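Local coordinates for regulatory protein of LacI family (Chloroflexus aggregans, PDB 3BBL) that probably regulates transcription by binding DNA as a LacI-family protein, with a periplasmic-binding-protein-like domain that is likely to sense a small effector, at residues A[10-15]-A[46-51]; A[89-94]-A[255-260]; A[99-104]-A[264-269]; A[130-135]-A[193-198]. All coordinates share one frame; numbering follows the deposited sequence.

Contact 1: residues A[10-15]-A[46-51]. With EDO (1,2-ethanediol), chain B.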
# COMPACT_ATOMS: atom_id res chain seq x y z
N SER A 10 4.10 -10.72 -12.33
CA SER A 10 5.19 -10.45 -11.40
C SER A 10 5.31 -8.94 -11.25
O SER A 10 4.97 -8.19 -12.16
CB SER A 10 6.51 -11.03 -11.92
OG SER A 10 6.95 -10.35 -13.07
N TRP A 11 5.78 -8.50 -10.09
CA TRP A 11 5.93 -7.07 -9.87
C TRP A 11 7.27 -6.75 -9.24
O TRP A 11 7.83 -7.55 -8.49
CB TRP A 11 4.79 -6.54 -9.00
CG TRP A 11 4.65 -7.22 -7.67
CD1 TRP A 11 5.15 -6.80 -6.48
CD2 TRP A 11 3.92 -8.42 -7.40
NE1 TRP A 11 4.77 -7.66 -5.47
CE2 TRP A 11 4.01 -8.66 -6.01
CE3 TRP A 11 3.19 -9.31 -8.20
CZ2 TRP A 11 3.41 -9.77 -5.41
CZ3 TRP A 11 2.59 -10.41 -7.59
CH2 TRP A 11 2.70 -10.62 -6.21
N THR A 12 7.79 -5.57 -9.57
CA THR A 12 9.08 -5.13 -9.05
C THR A 12 8.97 -4.90 -7.54
O THR A 12 7.91 -4.57 -7.03
CB THR A 12 9.54 -3.84 -9.74
OG1 THR A 12 10.87 -3.53 -9.32
CG2 THR A 12 8.62 -2.69 -9.38
N GLN A 13 10.08 -5.10 -6.85
CA GLN A 13 10.12 -4.93 -5.41
C GLN A 13 9.85 -3.49 -5.01
O GLN A 13 10.52 -2.57 -5.47
CB GLN A 13 11.48 -5.36 -4.88
CG GLN A 13 11.57 -5.40 -3.37
CD GLN A 13 13.01 -5.53 -2.90
OE1 GLN A 13 13.75 -6.41 -3.34
NE2 GLN A 13 13.41 -4.64 -1.99
N THR A 14 8.85 -3.28 -4.15
CA THR A 14 8.51 -1.93 -3.71
C THR A 14 9.61 -1.40 -2.80
O THR A 14 9.95 -2.02 -1.80
CB THR A 14 7.19 -1.92 -2.91
OG1 THR A 14 6.17 -2.58 -3.66
CG2 THR A 14 6.76 -0.48 -2.65
N GLU A 15 10.15 -0.24 -3.15
CA GLU A 15 11.20 0.37 -2.34
C GLU A 15 10.68 0.66 -0.94
O GLU A 15 9.53 1.04 -0.76
CB GLU A 15 11.70 1.68 -2.96
CG GLU A 15 10.79 2.30 -4.00
CD GLU A 15 10.85 1.55 -5.32
OE1 GLU A 15 11.97 1.31 -5.81
OE2 GLU A 15 9.77 1.21 -5.86
N PHE A 46 9.84 -11.85 -9.23
CA PHE A 46 10.27 -10.85 -10.19
C PHE A 46 11.80 -10.85 -10.24
O PHE A 46 12.45 -11.05 -9.22
CB PHE A 46 9.78 -9.47 -9.76
CG PHE A 46 9.97 -8.40 -10.79
CD1 PHE A 46 9.04 -8.23 -11.80
CD2 PHE A 46 11.06 -7.55 -10.73
CE1 PHE A 46 9.19 -7.22 -12.75
CE2 PHE A 46 11.23 -6.53 -11.67
CZ PHE A 46 10.29 -6.37 -12.68
N SER A 47 12.36 -10.63 -11.42
CA SER A 47 13.81 -10.58 -11.54
C SER A 47 14.16 -9.11 -11.71
O SER A 47 13.89 -8.52 -12.75
CB SER A 47 14.27 -11.38 -12.77
OG SER A 47 15.68 -11.44 -12.85
N GLU A 48 14.74 -8.50 -10.67
CA GLU A 48 15.08 -7.08 -10.73
C GLU A 48 15.92 -6.78 -11.97
O GLU A 48 15.87 -5.67 -12.51
CB GLU A 48 15.79 -6.63 -9.46
CG GLU A 48 14.88 -6.63 -8.21
CD GLU A 48 13.50 -6.02 -8.47
OE1 GLU A 48 13.41 -5.01 -9.21
OE2 GLU A 48 12.50 -6.55 -7.93
N ASP A 49 16.70 -7.76 -12.41
CA ASP A 49 17.48 -7.61 -13.62
C ASP A 49 16.54 -8.11 -14.71
O ASP A 49 16.50 -9.30 -15.00
CB ASP A 49 18.75 -8.46 -13.58
CG ASP A 49 19.45 -8.53 -14.93
OD1 ASP A 49 19.43 -7.52 -15.66
OD2 ASP A 49 20.02 -9.59 -15.25
N ARG A 50 15.78 -7.20 -15.30
CA ARG A 50 14.80 -7.56 -16.33
C ARG A 50 15.36 -8.38 -17.49
O ARG A 50 14.61 -9.04 -18.20
CB ARG A 50 14.11 -6.30 -16.87
CG ARG A 50 13.20 -5.62 -15.86
CD ARG A 50 12.60 -4.35 -16.44
NE ARG A 50 11.71 -3.68 -15.49
CZ ARG A 50 12.08 -3.24 -14.29
NH1 ARG A 50 13.33 -3.41 -13.87
NH2 ARG A 50 11.20 -2.65 -13.50
N SER A 51 16.68 -8.33 -17.68
CA SER A 51 17.30 -9.08 -18.77
C SER A 51 17.19 -10.58 -18.51
O SER A 51 17.07 -11.37 -19.45
CB SER A 51 18.77 -8.68 -18.93
OG SER A 51 19.53 -9.06 -17.80
C1 EDO B . 7.80 -11.29 -6.06
O1 EDO B . 9.00 -10.89 -6.70
C2 EDO B . 6.59 -10.85 -6.89
O2 EDO B . 6.96 -10.60 -8.26
O HOH W 1 11.85 -1.05 -11.33
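The Thr12 hydroxyl OG1 donates to Glu48 OE1 at 2.9 Å and meets the syn lone pair of that oxygen. The second carboxylate oxygen is also used: Gln13 N reaches Glu48 OE2 at 3.0 Å from the syn side, 29° out of the carboxylate plane. One acid thus holds two successive residues of segment 10-15. A water accepts from Arg50 NH2 and gives Thr12 OG1 a weak bond. Arg50 itself is tied by NE to Ser72 O.

The Phe46 ring packs beside this polar pair. With CG anti to the backbone N (chi1 -170°), the ring lies against Trp11 C and Thr12 CA. Thr12 covers one face, with CA 3.5 Å above the plane toward the rim and CB in a CH-pi contact 4.1 Å from the centroid. Ser10 OG comes to the ring edge, 3.2 Å from Phe46 CD1. The rim atom Phe46 CZ sits over the centre of the Arg50 guanidinium.

A 1,2-ethanediol, probably from the crystallisation liquor, bridges the two loops. Trp11 N donates to its O2 and Phe46 N to its O1, the latter at 2.8 Å. Its C2 lies over the centre of the indole, 3.4 Å above the plane. Trp11 NE1 bonds Ser28 OG of the second subunit. An alanine at Trp11 would probably leave that serine without this donor and open a gap beside Leu23 and Leu27.

The loops are therefore joined by one shared carboxylate and one aromatic ring, and the indole carries the contact on to the dimer partner.

Contact 2: residues A[89-94]-A[255-260]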
# COMPACT_ATOMS: atom_id res chain seq x y z
N PRO A 89 1.47 -15.29 -25.83
CA PRO A 89 0.49 -14.28 -25.40
C PRO A 89 0.91 -13.46 -24.18
O PRO A 89 1.38 -14.00 -23.17
CB PRO A 89 -0.75 -15.12 -25.10
CG PRO A 89 -0.58 -16.34 -25.95
CD PRO A 89 0.89 -16.64 -25.79
N PHE A 90 0.73 -12.15 -24.28
CA PHE A 90 1.07 -11.26 -23.18
C PHE A 90 0.51 -9.88 -23.42
O PHE A 90 0.30 -9.47 -24.56
CB PHE A 90 2.59 -11.17 -23.00
CG PHE A 90 3.28 -10.24 -23.96
CD1 PHE A 90 3.40 -8.88 -23.67
CD2 PHE A 90 3.82 -10.72 -25.15
CE1 PHE A 90 4.06 -8.01 -24.55
CE2 PHE A 90 4.48 -9.87 -26.04
CZ PHE A 90 4.60 -8.51 -25.74
N VAL A 91 0.25 -9.17 -22.33
CA VAL A 91 -0.25 -7.81 -22.39
C VAL A 91 0.65 -7.03 -21.46
O VAL A 91 0.91 -7.45 -20.33
CB VAL A 91 -1.70 -7.70 -21.88
CG1 VAL A 91 -2.07 -6.23 -21.70
CG2 VAL A 91 -2.65 -8.34 -22.87
N ALA A 92 1.16 -5.90 -21.93
CA ALA A 92 2.02 -5.07 -21.10
C ALA A 92 1.21 -3.92 -20.51
O ALA A 92 0.40 -3.31 -21.20
CB ALA A 92 3.18 -4.52 -21.93
N PHE A 93 1.40 -3.66 -19.23
CA PHE A 93 0.72 -2.55 -18.57
C PHE A 93 1.75 -1.42 -18.66
O PHE A 93 2.55 -1.23 -17.74
CB PHE A 93 0.42 -2.86 -17.11
CG PHE A 93 -0.18 -1.71 -16.34
CD1 PHE A 93 -0.05 -1.62 -14.96
CD2 PHE A 93 -0.89 -0.71 -17.00
CE1 PHE A 93 -0.62 -0.57 -14.25
CE2 PHE A 93 -1.46 0.36 -16.30
CZ PHE A 93 -1.32 0.42 -14.92
N GLY A 94 1.72 -0.69 -19.77
CA GLY A 94 2.66 0.39 -19.98
C GLY A 94 3.38 0.22 -21.31
O GLY A 94 3.81 -0.87 -21.65
N VAL A 255 -7.00 -12.49 -22.13
CA VAL A 255 -7.87 -13.65 -22.23
C VAL A 255 -8.39 -13.79 -23.66
O VAL A 255 -8.51 -14.90 -24.18
CB VAL A 255 -9.07 -13.56 -21.25
CG1 VAL A 255 -10.07 -14.67 -21.54
CG2 VAL A 255 -8.58 -13.67 -19.81
N ALA A 256 -8.68 -12.66 -24.29
CA ALA A 256 -9.17 -12.67 -25.67
C ALA A 256 -8.06 -13.15 -26.60
O ALA A 256 -8.32 -13.92 -27.53
CB ALA A 256 -9.63 -11.28 -26.07
N ILE A 257 -6.83 -12.71 -26.36
CA ILE A 257 -5.70 -13.10 -27.20
C ILE A 257 -5.40 -14.58 -27.01
O ILE A 257 -5.15 -15.30 -27.98
CB ILE A 257 -4.44 -12.29 -26.84
CG1 ILE A 257 -4.68 -10.81 -27.12
CG2 ILE A 257 -3.26 -12.79 -27.65
CD1 ILE A 257 -3.52 -9.91 -26.71
N VAL A 258 -5.42 -15.02 -25.76
CA VAL A 258 -5.15 -16.41 -25.45
C VAL A 258 -6.17 -17.35 -26.08
O VAL A 258 -5.84 -18.45 -26.51
CB VAL A 258 -5.13 -16.64 -23.91
CG1 VAL A 258 -5.19 -18.13 -23.59
CG2 VAL A 258 -3.87 -16.03 -23.32
N GLU A 259 -7.42 -16.90 -26.16
CA GLU A 259 -8.49 -17.72 -26.72
C GLU A 259 -8.71 -17.55 -28.23
O GLU A 259 -9.78 -17.88 -28.74
CB GLU A 259 -9.78 -17.47 -25.95
CG GLU A 259 -9.63 -17.73 -24.45
CD GLU A 259 -10.92 -17.62 -23.68
OE1 GLU A 259 -11.86 -16.96 -24.18
OE2 GLU A 259 -10.99 -18.17 -22.55
N GLY A 260 -7.69 -17.05 -28.92
CA GLY A 260 -7.76 -16.88 -30.37
C GLY A 260 -8.66 -15.82 -30.99
O GLY A 260 -8.72 -15.73 -32.21
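Helix 243-258 covers one face of the parallel sheet in a Rossmann-like alpha/beta layer, and its last turn meets segment 89-94 through Ile257 and Val258 on one side and Pro89 and Val91 on the other. The contact is purely apolar, and no hydrogen bond crosses it. Pro89, just before the strand, makes the closest approach: its ring atom CB lies 3.7 Å from Val258 CG2. That methyl is anti to the carbonyl carbon of its own residue, beside the backbone N. Ile257 reaches both Pro89 and Val91. Its branch methyl CG2 is 4.3 Å from Pro89 CB. Its longer arm is extended, with CD1 anti to CA (chi2 176°), and ends 4.2 Å from Val91 CG2.

The helix stops directly after these residues. Gly260, at a phi of 71°, is the C' residue of a Schellman motif. Gly260 N bonds Ile257 O at 3.2 Å, and Arg261 N returns to Ala256 O.

Earlier in the helix, Leu254 and Cys250 also cover Val91. Phe90 turns from the helix and packs on Val80, Leu83 and Leu84 of helix 78-85. The strand is thus enclosed by helices on its two faces. Such a three-layer alpha/beta/alpha build is characteristic of the subdomains of periplasmic-binding-protein-like folds.

Contact 3: residues A[99-104]-A[264-269]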
# COMPACT_ATOMS: atom_id res chain seq x y z
N ASP A 99 7.32 3.26 -31.94
CA ASP A 99 6.77 2.33 -32.93
C ASP A 99 7.08 0.85 -32.72
O ASP A 99 7.24 0.10 -33.68
CB ASP A 99 7.16 2.77 -34.36
CG ASP A 99 8.65 2.86 -34.57
OD1 ASP A 99 9.34 1.83 -34.41
OD2 ASP A 99 9.14 3.96 -34.90
N TRP A 100 7.16 0.43 -31.46
CA TRP A 100 7.39 -0.98 -31.15
C TRP A 100 5.97 -1.50 -31.00
O TRP A 100 5.17 -0.91 -30.28
CB TRP A 100 8.16 -1.14 -29.83
CG TRP A 100 9.08 -2.34 -29.81
CD1 TRP A 100 9.46 -3.10 -30.89
CD2 TRP A 100 9.79 -2.88 -28.68
NE1 TRP A 100 10.35 -4.07 -30.49
CE2 TRP A 100 10.56 -3.96 -29.15
CE3 TRP A 100 9.82 -2.55 -27.31
CZ2 TRP A 100 11.39 -4.71 -28.29
CZ3 TRP A 100 10.64 -3.30 -26.47
CH2 TRP A 100 11.40 -4.37 -26.96
N ASP A 101 5.65 -2.60 -31.69
CA ASP A 101 4.29 -3.14 -31.65
C ASP A 101 4.02 -4.36 -30.78
O ASP A 101 4.78 -5.34 -30.80
CB ASP A 101 3.82 -3.43 -33.08
CG ASP A 101 2.41 -4.00 -33.12
OD1 ASP A 101 1.49 -3.33 -32.62
OD2 ASP A 101 2.24 -5.12 -33.65
N PHE A 102 2.92 -4.30 -30.03
CA PHE A 102 2.48 -5.38 -29.15
C PHE A 102 1.22 -4.94 -28.41
O PHE A 102 0.83 -3.77 -28.48
CB PHE A 102 3.58 -5.76 -28.15
CG PHE A 102 4.05 -4.62 -27.30
CD1 PHE A 102 3.47 -4.36 -26.07
CD2 PHE A 102 5.10 -3.81 -27.73
CE1 PHE A 102 3.92 -3.31 -25.27
CE2 PHE A 102 5.56 -2.76 -26.94
CZ PHE A 102 4.97 -2.51 -25.71
N ALA A 103 0.58 -5.87 -27.71
CA ALA A 103 -0.64 -5.55 -26.96
C ALA A 103 -0.33 -4.85 -25.64
O ALA A 103 0.55 -5.28 -24.89
CB ALA A 103 -1.44 -6.82 -26.70
N TRP A 104 -1.05 -3.77 -25.35
CA TRP A 104 -0.83 -3.06 -24.10
C TRP A 104 -1.98 -2.21 -23.60
O TRP A 104 -2.87 -1.80 -24.36
CB TRP A 104 0.42 -2.18 -24.18
CG TRP A 104 0.45 -1.14 -25.30
CD1 TRP A 104 1.20 -1.20 -26.44
CD2 TRP A 104 -0.25 0.11 -25.34
NE1 TRP A 104 1.02 -0.06 -27.19
CE2 TRP A 104 0.14 0.76 -26.54
CE3 TRP A 104 -1.16 0.75 -24.49
CZ2 TRP A 104 -0.36 2.02 -26.91
CZ3 TRP A 104 -1.65 2.01 -24.86
CH2 TRP A 104 -1.25 2.62 -26.06
N GLU A 264 -9.28 -5.92 -32.65
CA GLU A 264 -8.43 -5.09 -33.49
C GLU A 264 -7.86 -3.97 -32.64
O GLU A 264 -6.88 -3.32 -33.02
CB GLU A 264 -9.21 -4.52 -34.68
CG GLU A 264 -8.30 -3.98 -35.77
CD GLU A 264 -8.99 -3.87 -37.12
OE1 GLU A 264 -9.62 -4.87 -37.54
OE2 GLU A 264 -8.89 -2.80 -37.76
N GLN A 265 -8.47 -3.76 -31.48
CA GLN A 265 -8.00 -2.73 -30.56
C GLN A 265 -7.16 -3.40 -29.49
O GLN A 265 -7.67 -3.81 -28.44
CB GLN A 265 -9.19 -1.99 -29.94
CG GLN A 265 -8.86 -0.54 -29.57
CD GLN A 265 -7.64 -0.01 -30.32
OE1 GLN A 265 -7.50 -0.20 -31.53
NE2 GLN A 265 -6.76 0.67 -29.60
N LYS A 266 -5.86 -3.52 -29.76
CA LYS A 266 -4.92 -4.15 -28.85
C LYS A 266 -4.11 -3.13 -28.05
O LYS A 266 -3.19 -3.50 -27.31
CB LYS A 266 -3.98 -5.08 -29.63
CG LYS A 266 -3.29 -4.40 -30.81
CD LYS A 266 -2.89 -5.42 -31.88
CE LYS A 266 -1.72 -6.29 -31.45
NZ LYS A 266 -0.42 -5.55 -31.52
N HIS A 267 -4.43 -1.86 -28.23
CA HIS A 267 -3.77 -0.77 -27.53
C HIS A 267 -4.84 -0.02 -26.75
O HIS A 267 -5.65 0.70 -27.33
CB HIS A 267 -3.10 0.20 -28.51
CG HIS A 267 -1.90 -0.38 -29.21
ND1 HIS A 267 -1.22 0.30 -30.20
CD2 HIS A 267 -1.25 -1.55 -29.05
CE1 HIS A 267 -0.21 -0.44 -30.62
NE2 HIS A 267 -0.20 -1.57 -29.94
N ILE A 268 -4.86 -0.19 -25.44
CA ILE A 268 -5.86 0.49 -24.63
C ILE A 268 -5.23 1.57 -23.76
O ILE A 268 -4.42 1.28 -22.88
CB ILE A 268 -6.62 -0.53 -23.75
CG1 ILE A 268 -7.31 -1.56 -24.66
CG2 ILE A 268 -7.66 0.18 -22.90
CD1 ILE A 268 -7.96 -2.70 -23.92
N LEU A 269 -5.61 2.81 -24.04
CA LEU A 269 -5.10 3.97 -23.31
C LEU A 269 -6.18 4.56 -22.43
O LEU A 269 -7.18 5.06 -22.92
CB LEU A 269 -4.59 5.03 -24.28
CG LEU A 269 -4.00 6.29 -23.65
CD1 LEU A 269 -2.75 5.94 -22.87
CD2 LEU A 269 -3.69 7.31 -24.74
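Trp104 and His267 pair as neighbours on two parallel strands of a Rossmann-like sheet, and their rings form an offset stack. The imidazole and the five-membered ring of the indole have centroids 4.0 Å apart, with planes at 15°. Trp104 NE1 lies over the centre of the imidazole. His267 CB adds a CH-pi contact, 3.8 Å from the centroid of the six-membered ring.

The backbone sets this register. Trp104 N donates to Lys266 O at 2.9 Å, and Ile268 N donates to Trp104 O at 2.8 Å. Trp104 thus uses both its N and O on the residues flanking His267, the usual pattern of a parallel bridge.

The imidazole edge is held more loosely, as His267 NE2 gives Phe102 O a weak bond at 2.8 Å with an angle of only 122°. The Phe102 side chain leaves away from segment 264-269, and its ring packs on Val80 and Leu84 of helix 78-85. On the other side of segment 99-104 from strand 267-275, Ala103 bonds Ala92 of strand 90-93.

Farther from the stack is a salt bridge at exposed Asp101. The Lys266 chain bends at chi3 and chi4, and NZ stands 3.1 Å from Asp101 OD1.

Contact 4: residues A[130-135]-A[193-198]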
# COMPACT_ATOMS: atom_id res chain seq x y z
N ILE A 130 8.66 21.80 -11.63
CA ILE A 130 8.33 20.38 -11.59
C ILE A 130 9.49 19.52 -11.10
O ILE A 130 10.65 19.72 -11.46
CB ILE A 130 7.87 19.89 -13.00
CG1 ILE A 130 7.43 18.43 -12.92
CG2 ILE A 130 9.00 20.10 -14.03
CD1 ILE A 130 6.87 17.90 -14.23
N LEU A 131 9.15 18.56 -10.24
CA LEU A 131 10.12 17.62 -9.70
C LEU A 131 9.94 16.38 -10.58
O LEU A 131 9.00 15.61 -10.42
CB LEU A 131 9.80 17.33 -8.24
CG LEU A 131 9.70 18.60 -7.38
CD1 LEU A 131 9.60 18.22 -5.91
CD2 LEU A 131 10.92 19.48 -7.62
N ALA A 132 10.84 16.22 -11.54
CA ALA A 132 10.76 15.12 -12.49
C ALA A 132 11.78 14.00 -12.26
O ALA A 132 12.58 14.05 -11.32
CB ALA A 132 10.90 15.67 -13.90
N TRP A 133 11.74 13.00 -13.13
CA TRP A 133 12.62 11.85 -13.04
C TRP A 133 13.70 11.87 -14.12
O TRP A 133 13.68 12.70 -15.02
CB TRP A 133 11.80 10.56 -13.16
CG TRP A 133 10.80 10.37 -12.07
CD1 TRP A 133 10.80 10.96 -10.85
CD2 TRP A 133 9.67 9.48 -12.08
NE1 TRP A 133 9.74 10.50 -10.09
CE2 TRP A 133 9.03 9.59 -10.83
CE3 TRP A 133 9.14 8.60 -13.03
CZ2 TRP A 133 7.89 8.85 -10.49
CZ3 TRP A 133 8.00 7.86 -12.70
CH2 TRP A 133 7.39 8.00 -11.44
N PRO A 134 14.67 10.93 -14.04
CA PRO A 134 15.76 10.85 -15.02
C PRO A 134 15.24 10.67 -16.44
O PRO A 134 14.11 10.22 -16.64
CB PRO A 134 16.57 9.66 -14.53
CG PRO A 134 16.37 9.71 -13.06
CD PRO A 134 14.89 9.97 -12.94
N GLU A 135 16.08 10.99 -17.42
CA GLU A 135 15.72 10.89 -18.84
C GLU A 135 15.47 9.48 -19.36
O GLU A 135 14.79 9.31 -20.37
CB GLU A 135 16.79 11.55 -19.70
CG GLU A 135 17.26 12.90 -19.21
CD GLU A 135 18.18 13.59 -20.20
OE1 GLU A 135 19.14 12.94 -20.66
OE2 GLU A 135 17.94 14.77 -20.51
N MSE A 193 4.75 20.92 -9.37
CA MSE A 193 4.14 19.67 -9.83
C MSE A 193 5.18 18.58 -9.55
O MSE A 193 6.36 18.76 -9.84
CB MSE A 193 3.85 19.79 -11.34
CG MSE A 193 3.44 18.53 -12.05
SE MSE A 193 1.51 18.21 -11.91
CE MSE A 193 1.56 16.40 -11.15
N THR A 194 4.77 17.45 -8.98
CA THR A 194 5.72 16.36 -8.72
C THR A 194 5.31 15.09 -9.46
O THR A 194 4.13 14.89 -9.75
CB THR A 194 5.84 16.06 -7.20
OG1 THR A 194 4.61 15.51 -6.71
CG2 THR A 194 6.15 17.34 -6.44
N LEU A 195 6.27 14.22 -9.77
CA LEU A 195 5.93 13.00 -10.50
C LEU A 195 5.36 11.84 -9.69
O LEU A 195 4.98 10.83 -10.26
CB LEU A 195 7.10 12.52 -11.36
CG LEU A 195 7.42 13.49 -12.51
CD1 LEU A 195 8.13 12.74 -13.63
CD2 LEU A 195 6.15 14.13 -13.03
N ASN A 196 5.33 11.99 -8.37
CA ASN A 196 4.70 11.01 -7.49
C ASN A 196 4.42 11.70 -6.16
O ASN A 196 4.98 12.75 -5.89
CB ASN A 196 5.54 9.71 -7.34
CG ASN A 196 6.72 9.84 -6.41
OD1 ASN A 196 7.50 8.90 -6.28
ND2 ASN A 196 6.86 10.98 -5.76
N ASP A 197 3.52 11.14 -5.36
CA ASP A 197 3.16 11.76 -4.10
C ASP A 197 4.28 11.77 -3.07
O ASP A 197 4.35 12.67 -2.23
CB ASP A 197 1.92 11.11 -3.51
CG ASP A 197 0.69 11.32 -4.36
OD1 ASP A 197 0.66 12.26 -5.17
OD2 ASP A 197 -0.28 10.56 -4.20
N THR A 198 5.16 10.78 -3.13
CA THR A 198 6.27 10.74 -2.18
C THR A 198 7.09 12.03 -2.32
O THR A 198 7.47 12.64 -1.32
CB THR A 198 7.18 9.54 -2.43
OG1 THR A 198 6.37 8.36 -2.55
CG2 THR A 198 8.14 9.36 -1.28
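Strands 128-132 and 191-194 run parallel here, with Leu131 N donating to Met193 O at 2.8 Å and Leu195 N to Leu131 O at 3.1 Å. The side chains alternate between the two faces of the sheet. On one, Ile130 and the selenomethionine Met193 lie side by side, CG1 to CG at 4.1 Å. On the other, Leu131 CD1 meets Thr194 CG2 at 3.6 Å.

Beyond the paired residues, Leu195 packs where the two chains begin to draw apart. Its CG is anti to the carbonyl carbon (chi1 -67°), which lays it 3.7 Å from Ala132 CA. One methyl, CD1, touches Ala132 CB, and CD2 touches Ile130 CD1. Leu195 CB then rises over a face of Trp133, a CH-pi contact 3.7 Å from the centroid of the five-membered ring. Asn196, the N-cap residue of helix 197-209, brings CB to the ring edge at 4.0 Å from Trp133 CZ2. An alanine in place of Trp133 would probably uncover Leu195 CB and open a gap toward Val139, Arg143 and Met199. Thr194 OG1 donates to Asn196 O at 2.9 Å, tying the strand end to the helix start.

Strand 163-165 flanks the pair next to 128-132, and 219-223 lies next to 191-194. Ile130 faces helix 138-153, while Leu131 packs against helices 170-181 and 197-209.

Overall arrangement
Contact 4 is buried nearest the centre of the chain, while contacts 1, 2 and 3 are only partly buried. Contacts 2 and 3 have centres about 10 Å apart and touch: Ala92 of strand 90-93 packs on Phe102, and Ile257 on Ala103. They hold neighbouring strands of the same sheet, and helix 243-258 leads into strand 267-275. Contact 4 reaches that sheet on the opposite side of the chain's centre, its centre about 31 Å from that of contact 2. Their chemistry follows place. Contact 2 is helix-on-sheet packing. Contacts 3 and 4 are built on parallel strand bonds, contact 3 with a ring stack and salt bridge, contact 4 with apolar packing. Contact 1 joins two loops by carboxylate bonds near the second subunit.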